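Local coordinates for MexT protein (PDB 6L33) that probably binds DNA as a LysR-type transcriptional activator of the MexEF-OprN efflux pump, this chain being its regulatory domain, at residues Leu94-Tyr99 and Glu119-Phe124. Numbering follows the deposited sequence.
Sequences LTLDDY and EELEKF
A single side chain, Leu121, carries the whole of one side of this contact, its two methyl groups divided between Leu96 and Tyr99. CD2 of Leu121 meets CD1 of Leu96 at 4.1 Å, methyl against methyl, the two side chains running past one another from opposing sides. The other branch, CD1 of Leu121, comes up to the edge of the Tyr99 ring, near its plane, 4.3 Å from CE2. Both partners on the 94-99 side project CG anti to the backbone N (chi1 179° in Leu96, -175° in Tyr99), which carries a methyl and a ring edge from positions about one turn apart on the helix toward Leu121. The backbones remain well apart, with 10.0 Å between the CA atoms of Leu96 and Leu121, and no hydrogen bond crosses; the joint is apolar and small, burying 91 Å² in all. It links helix 96-101 to helix 116-123 in the LysR substrate-binding domain, whose periplasmic-binding-protein-like fold has two mixed sheets. Both helices belong to the half built on strands 82-86, 103-107, 129-134, 150-154 and 168-170. Tyr99 also has partners outside the two segments: a hydrogen bond between its hydroxyl and that of Thr152, and edge-to-face packing with His104 and Phe174, while Arg126 touches Leu96 and forms a salt bridge with Asp97. The start of helix 96-101 is set by a capping box. Asp98 N donates to OG1 of the N-cap residue Thr95 at 3.2 Å, nearly straight at 174°, and Thr95 N returns a bond of 3.2 Å to OD2 of Asp98, reaching it from above the carboxylate plane.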
loop_
_atom_site.group_PDB
_atom_site.type_symbol
_atom_site.label_atom_id
_atom_site.label_comp_id
_atom_site.label_asym_id
_atom_site.label_seq_id
_atom_site.Cartn_x
_atom_site.Cartn_y
_atom_site.Cartn_z
ATOM N N LEU B 94 -26.268 7.889 9.139
ATOM C CA LEU B 94 -26.435 8.723 7.959
ATOM C C LEU B 94 -27.652 8.272 7.161
ATOM O O LEU B 94 -27.822 7.079 6.889
ATOM C CB LEU B 94 -25.185 8.663 7.083
ATOM C CG LEU B 94 -23.873 9.161 7.687
ATOM C CD1 LEU B 94 -22.701 8.763 6.806
ATOM C CD2 LEU B 94 -23.912 10.669 7.880
ATOM N N THR B 95 -28.505 9.225 6.800
ATOM C CA THR B 95 -29.535 8.957 5.812
ATOM C C THR B 95 -28.941 9.052 4.411
ATOM O O THR B 95 -27.802 9.487 4.216
ATOM C CB THR B 95 -30.697 9.942 5.945
ATOM O OG1 THR B 95 -30.243 11.258 5.601
ATOM C CG2 THR B 95 -31.245 9.949 7.364
ATOM N N LEU B 96 -29.735 8.641 3.421
ATOM C CA LEU B 96 -29.305 8.782 2.034
ATOM C C LEU B 96 -29.001 10.237 1.701
ATOM O O LEU B 96 -28.016 10.531 1.015
ATOM C CB LEU B 96 -30.372 8.221 1.095
ATOM C CG LEU B 96 -30.078 8.325 -0.404
ATOM C CD1 LEU B 96 -28.769 7.627 -0.757
ATOM C CD2 LEU B 96 -31.231 7.751 -1.207
ATOM N N ASP B 97 -29.828 11.164 2.196
ATOM C CA ASP B 97 -29.587 12.586 1.964
ATOM C C ASP B 97 -28.264 13.028 2.580
ATOM O O ASP B 97 -27.475 13.731 1.939
ATOM C CB ASP B 97 -30.739 13.421 2.529
ATOM C CG ASP B 97 -31.943 13.456 1.610
ATOM O OD1 ASP B 97 -31.777 13.232 0.394
ATOM O OD2 ASP B 97 -33.058 13.718 2.109
ATOM N N ASP B 98 -28.015 12.640 3.836
ATOM C CA ASP B 98 -26.729 12.937 4.462
ATOM C C ASP B 98 -25.579 12.384 3.634
ATOM O O ASP B 98 -24.565 13.062 3.426
ATOM C CB ASP B 98 -26.663 12.348 5.874
ATOM C CG ASP B 98 -27.737 12.887 6.796
ATOM O OD1 ASP B 98 -28.272 13.983 6.530
ATOM O OD2 ASP B 98 -28.035 12.208 7.803
ATOM N N TYR B 99 -25.722 11.147 3.161
ATOM C CA TYR B 99 -24.653 10.492 2.415
ATOM C C TYR B 99 -24.315 11.266 1.149
ATOM O O TYR B 99 -23.141 11.528 0.858
ATOM C CB TYR B 99 -25.076 9.060 2.083
ATOM C CG TYR B 99 -24.011 8.225 1.421
ATOM C CD1 TYR B 99 -23.117 7.482 2.180
ATOM C CD2 TYR B 99 -23.904 8.170 0.038
ATOM C CE1 TYR B 99 -22.144 6.711 1.578
ATOM C CE2 TYR B 99 -22.932 7.405 -0.572
ATOM C CZ TYR B 99 -22.054 6.676 0.203
ATOM O OH TYR B 99 -21.088 5.907 -0.404
ATOM N N GLU B 119 -22.095 4.684 -9.753
ATOM C CA GLU B 119 -22.894 4.011 -10.771
ATOM C C GLU B 119 -24.283 3.679 -10.241
ATOM O O GLU B 119 -25.284 3.865 -10.943
ATOM C CB GLU B 119 -22.166 2.747 -11.237
ATOM C CG GLU B 119 -22.870 1.953 -12.323
ATOM C CD GLU B 119 -22.078 0.724 -12.742
ATOM O OE1 GLU B 119 -20.843 0.836 -12.898
ATOM O OE2 GLU B 119 -22.688 -0.353 -12.908
ATOM N N GLU B 120 -24.366 3.214 -8.992
ATOM C CA GLU B 120 -25.660 2.860 -8.417
ATOM C C GLU B 120 -26.500 4.096 -8.116
ATOM O O GLU B 120 -27.712 4.104 -8.368
ATOM C CB GLU B 120 -25.456 2.024 -7.154
ATOM C CG GLU B 120 -26.747 1.532 -6.511
ATOM C CD GLU B 120 -27.512 0.538 -7.374
ATOM O OE1 GLU B 120 -28.692 0.270 -7.061
ATOM O OE2 GLU B 120 -26.939 0.018 -8.357
ATOM N N LEU B 121 -25.879 5.149 -7.575
ATOM C CA LEU B 121 -26.620 6.372 -7.277
ATOM C C LEU B 121 -27.168 7.012 -8.546
ATOM O O LEU B 121 -28.269 7.576 -8.539
ATOM C CB LEU B 121 -25.728 7.362 -6.528
ATOM C CG LEU B 121 -25.389 7.034 -5.073
ATOM C CD1 LEU B 121 -24.470 8.096 -4.484
ATOM C CD2 LEU B 121 -26.659 6.890 -4.243
ATOM N N GLU B 122 -26.412 6.932 -9.645
ATOM C CA GLU B 122 -26.862 7.514 -10.906
ATOM C C GLU B 122 -28.152 6.870 -11.396
ATOM O O GLU B 122 -28.984 7.544 -12.014
ATOM C CB GLU B 122 -25.768 7.375 -11.966
ATOM C CG GLU B 122 -26.046 8.130 -13.259
ATOM C CD GLU B 122 -26.870 7.325 -14.251
ATOM O OE1 GLU B 122 -26.927 6.084 -14.113
ATOM O OE2 GLU B 122 -27.461 7.934 -15.167
ATOM N N LYS B 123 -28.332 5.573 -11.136
ATOM C CA LYS B 123 -29.552 4.894 -11.560
ATOM C C LYS B 123 -30.793 5.565 -10.994
ATOM O O LYS B 123 -31.848 5.564 -11.637
ATOM C CB LYS B 123 -29.504 3.428 -11.137
ATOM C CG LYS B 123 -28.415 2.637 -11.830
ATOM C CD LYS B 123 -28.283 1.244 -11.253
ATOM C CE LYS B 123 -27.144 0.504 -11.922
ATOM N NZ LYS B 123 -27.224 0.643 -13.404
ATOM N N PHE B 124 -30.684 6.158 -9.809
ATOM C CA PHE B 124 -31.807 6.800 -9.147
ATOM C C PHE B 124 -31.749 8.318 -9.234
ATOM O O PHE B 124 -32.469 8.999 -8.498
ATOM C CB PHE B 124 -31.870 6.354 -7.689
ATOM C CG PHE B 124 -32.123 4.881 -7.522
ATOM C CD1 PHE B 124 -33.416 4.392 -7.472
ATOM C CD2 PHE B 124 -31.071 3.988 -7.426
ATOM C CE1 PHE B 124 -33.658 3.040 -7.324
ATOM C CE2 PHE B 124 -31.305 2.632 -7.279
ATOM C CZ PHE B 124 -32.601 2.159 -7.226
#